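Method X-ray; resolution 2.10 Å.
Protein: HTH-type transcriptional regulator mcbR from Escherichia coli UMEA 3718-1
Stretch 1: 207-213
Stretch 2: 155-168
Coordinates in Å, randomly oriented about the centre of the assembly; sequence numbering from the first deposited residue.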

# COMPACT_ATOMS: atom_id res chain seq x y z
N ALA A 207 19.59 5.18 -8.62
CA ALA A 207 21.03 5.05 -8.72
C ALA A 207 21.72 6.10 -7.85
O ALA A 207 22.74 5.83 -7.21
CB ALA A 207 21.47 5.19 -10.18
N ILE A 208 21.14 7.29 -7.81
CA ILE A 208 21.64 8.36 -6.96
C ILE A 208 21.47 8.01 -5.48
O ILE A 208 22.38 8.24 -4.67
CB ILE A 208 20.91 9.68 -7.25
CG1 ILE A 208 21.09 10.05 -8.73
CG2 ILE A 208 21.44 10.81 -6.36
CD1 ILE A 208 20.30 11.25 -9.13
N LEU A 209 20.32 7.45 -5.12
CA LEU A 209 20.06 7.12 -3.73
C LEU A 209 21.01 6.06 -3.20
O LEU A 209 21.39 6.11 -2.04
CB LEU A 209 18.62 6.64 -3.52
CG LEU A 209 17.51 7.65 -3.79
CD1 LEU A 209 16.17 7.07 -3.38
CD2 LEU A 209 17.80 8.96 -3.03
N TYR A 210 21.40 5.11 -4.05
CA TYR A 210 22.23 4.00 -3.59
C TYR A 210 23.63 4.43 -3.23
O TYR A 210 24.33 3.72 -2.51
CB TYR A 210 22.30 2.89 -4.65
CG TYR A 210 21.14 1.95 -4.60
CD1 TYR A 210 19.86 2.42 -4.36
CD2 TYR A 210 21.30 0.58 -4.82
CE1 TYR A 210 18.78 1.58 -4.34
CE2 TYR A 210 20.21 -0.28 -4.80
CZ TYR A 210 18.95 0.24 -4.55
OH TYR A 210 17.83 -0.56 -4.52
N GLN A 211 24.04 5.62 -3.66
CA GLN A 211 25.38 6.09 -3.35
C GLN A 211 25.58 6.23 -1.83
O GLN A 211 26.71 6.24 -1.35
CB GLN A 211 25.66 7.44 -4.02
CG GLN A 211 25.58 7.47 -5.54
CD GLN A 211 25.73 8.89 -6.11
OE1 GLN A 211 25.92 9.86 -5.36
NE2 GLN A 211 25.62 9.02 -7.42
N GLN A 212 24.49 6.30 -1.07
CA GLN A 212 24.60 6.57 0.36
C GLN A 212 25.06 5.35 1.16
O GLN A 212 25.51 5.50 2.30
CB GLN A 212 23.28 7.06 0.94
CG GLN A 212 22.18 6.00 1.10
CD GLN A 212 20.83 6.62 1.39
OE1 GLN A 212 20.52 6.98 2.53
NE2 GLN A 212 20.01 6.74 0.35
N TYR A 213 24.98 4.17 0.56
CA TYR A 213 25.33 2.93 1.25
C TYR A 213 26.78 2.49 1.00
O TYR A 213 27.25 1.50 1.57
CB TYR A 213 24.37 1.80 0.83
CG TYR A 213 22.91 2.13 1.05
CD1 TYR A 213 22.39 2.26 2.33
CD2 TYR A 213 22.05 2.29 -0.03
CE1 TYR A 213 21.04 2.57 2.54
CE2 TYR A 213 20.70 2.59 0.17
CZ TYR A 213 20.21 2.73 1.45
OH TYR A 213 18.89 3.04 1.64
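Stretch 2 155-168: RMGPGLHYLYEAIN

Where a helix meets an irregular linker between two others, apolar side chains commonly form the centre of the contact and a few polar groups settle the backbone atoms at its margin. The packing of 155-168 on 207-213 in McbR is a compact example, burying 465 Å² summed over both sides.

At the centre lies L209, buried in a helix that begins earlier in the chain. Its CA-to-CB bond points sideways, but an m,t rotamer brings the end of the side chain nearer to stretch 2. There CD1 of L209 meets CE of the selenomethionine M156 at 3.6 Å and CD1 of L160 at 3.9 Å, while CD2 of L209 lies 3.8 Å from CD2 of L163. These partners come from successive parts of stretch 2. M156 lies in the first helix; 158-160 keep helical phi/psi without the regular bonds, and L163 belongs to the next helix. The leucine thus packs against both helices and the irregular linker between them.

One residue earlier, I208 extends the apolar patch: its CG2 is 3.7 Å from CD2 of L163 and 3.8 Å from CD1 of I167. I167 is the first residue to leave helical phi/psi after the second helix, yet its CA-to-CB bond still points toward stretch 1.

The two backbones come near each other at two points, with CA of L209 6.8 Å from CA of L160 and CA of Q212 6.5 Å from CA of Y162. Both chains therefore advance in the same sense across the contact, although two CA pairs define this register only locally.

Y162 marks the passage from apolar to polar. CB of Q212 sits over one face of its ring, 3.5 Å from the centroid and 20° off the normal, a CH-pi contact. At the end of the ring, OH of Y162 gives a weak hydrogen bond to OE1 of Q211 at 3.3 Å.

The firmer polar link is made by Q212, in the 3-10 segment 211-212. Its NE2 donates to O of G159 at 2.8 Å and also to O of L209, in its own stretch, at 2.8 Å, so one amide group ties the two backbones together. The other end of that amide is served by water 1, which donates to OE1 of Q212 and to O of P158, each at 2.8 Å. A CB on G159 would point toward stretch 1 but would be 4.2 Å from NE2 of Q212; its clash would be with O of M156 in its own stretch, at 3.0 Å.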

# COMPACT_ATOMS: atom_id res chain seq x y z
N ARG A 155 7.47 5.71 3.01
CA ARG A 155 8.34 4.66 3.56
C ARG A 155 9.80 4.83 3.07
O ARG A 155 10.73 4.69 3.83
CB ARG A 155 7.81 3.27 3.15
CG ARG A 155 6.49 2.90 3.80
CD ARG A 155 6.59 2.73 5.30
NE ARG A 155 7.23 1.48 5.74
CZ ARG A 155 6.57 0.32 5.82
NH1 ARG A 155 5.30 0.25 5.43
NH2 ARG A 155 7.17 -0.77 6.27
N MSE A 156 9.99 5.13 1.78
CA MSE A 156 11.35 5.30 1.30
C MSE A 156 11.91 6.68 1.62
O MSE A 156 13.13 6.88 1.57
CB MSE A 156 11.44 5.06 -0.20
CG MSE A 156 10.77 6.08 -1.06
SE MSE A 156 10.99 5.59 -2.96
CE MSE A 156 12.81 5.90 -3.17
N GLY A 157 11.02 7.61 1.96
CA GLY A 157 11.37 8.99 2.25
C GLY A 157 12.65 9.30 3.01
O GLY A 157 13.42 10.15 2.58
N PRO A 158 12.88 8.64 4.17
CA PRO A 158 14.11 8.93 4.93
C PRO A 158 15.38 8.61 4.12
O PRO A 158 16.43 9.21 4.35
CB PRO A 158 13.99 8.02 6.16
CG PRO A 158 12.50 7.79 6.33
CD PRO A 158 11.97 7.73 4.90
N GLY A 159 15.25 7.71 3.16
CA GLY A 159 16.37 7.37 2.30
C GLY A 159 16.78 8.55 1.42
O GLY A 159 17.87 8.55 0.85
N LEU A 160 15.92 9.57 1.32
CA LEU A 160 16.17 10.75 0.48
C LEU A 160 16.94 11.85 1.23
O LEU A 160 17.41 12.82 0.64
CB LEU A 160 14.85 11.33 -0.06
CG LEU A 160 14.31 10.75 -1.37
CD1 LEU A 160 13.86 9.32 -1.20
CD2 LEU A 160 13.20 11.64 -1.92
N HIS A 161 17.07 11.68 2.54
CA HIS A 161 17.74 12.69 3.36
C HIS A 161 19.18 12.89 2.90
O HIS A 161 19.74 13.98 3.01
CB HIS A 161 17.71 12.30 4.82
CG HIS A 161 18.21 13.36 5.75
ND1 HIS A 161 17.48 14.48 6.06
CD2 HIS A 161 19.38 13.47 6.43
CE1 HIS A 161 18.17 15.23 6.91
NE2 HIS A 161 19.32 14.64 7.14
N TYR A 162 19.77 11.82 2.36
CA TYR A 162 21.12 11.84 1.81
C TYR A 162 21.32 12.88 0.71
O TYR A 162 22.39 13.48 0.59
CB TYR A 162 21.43 10.44 1.27
CG TYR A 162 22.64 10.34 0.37
CD1 TYR A 162 23.93 10.32 0.90
CD2 TYR A 162 22.50 10.25 -1.01
CE1 TYR A 162 25.03 10.21 0.09
CE2 TYR A 162 23.60 10.13 -1.84
CZ TYR A 162 24.86 10.12 -1.28
OH TYR A 162 25.95 10.01 -2.10
N LEU A 163 20.26 13.13 -0.06
CA LEU A 163 20.32 14.08 -1.18
C LEU A 163 20.71 15.50 -0.77
O LEU A 163 21.45 16.18 -1.49
CB LEU A 163 18.97 14.12 -1.91
CG LEU A 163 18.53 12.78 -2.52
CD1 LEU A 163 17.14 12.89 -3.16
CD2 LEU A 163 19.56 12.30 -3.52
N TYR A 164 20.22 15.95 0.38
CA TYR A 164 20.45 17.32 0.79
C TYR A 164 21.90 17.55 1.15
O TYR A 164 22.46 18.60 0.85
CB TYR A 164 19.54 17.68 1.97
CG TYR A 164 18.08 17.70 1.60
CD1 TYR A 164 17.52 18.82 1.00
CD2 TYR A 164 17.26 16.60 1.84
CE1 TYR A 164 16.20 18.86 0.66
CE2 TYR A 164 15.91 16.62 1.49
CZ TYR A 164 15.39 17.76 0.90
OH TYR A 164 14.06 17.83 0.55
N GLU A 165 22.53 16.53 1.70
CA GLU A 165 23.88 16.67 2.23
C GLU A 165 24.94 16.42 1.17
O GLU A 165 25.96 17.11 1.13
CB GLU A 165 24.09 15.72 3.41
N ALA A 166 24.67 15.48 0.27
CA ALA A 166 25.75 14.99 -0.58
C ALA A 166 25.61 15.28 -2.07
O ALA A 166 26.60 15.27 -2.79
CB ALA A 166 25.88 13.49 -0.39
N ILE A 167 24.40 15.55 -2.54
CA ILE A 167 24.19 15.68 -3.98
C ILE A 167 24.15 17.13 -4.43
O ILE A 167 23.36 17.93 -3.92
CB ILE A 167 22.91 14.98 -4.43
CG1 ILE A 167 22.96 13.50 -4.03
CG2 ILE A 167 22.71 15.14 -5.93
CD1 ILE A 167 24.16 12.76 -4.55
N ASN A 168 25.02 17.47 -5.38
CA ASN A 168 25.00 18.78 -6.00
C ASN A 168 23.93 18.84 -7.09
O ASN A 168 24.02 18.12 -8.08
CB ASN A 168 26.38 19.11 -6.57
CG ASN A 168 26.42 20.44 -7.31
OD1 ASN A 168 25.61 21.33 -7.06
ND2 ASN A 168 27.39 20.58 -8.20
O HOH W 1 19.15 9.10 3.68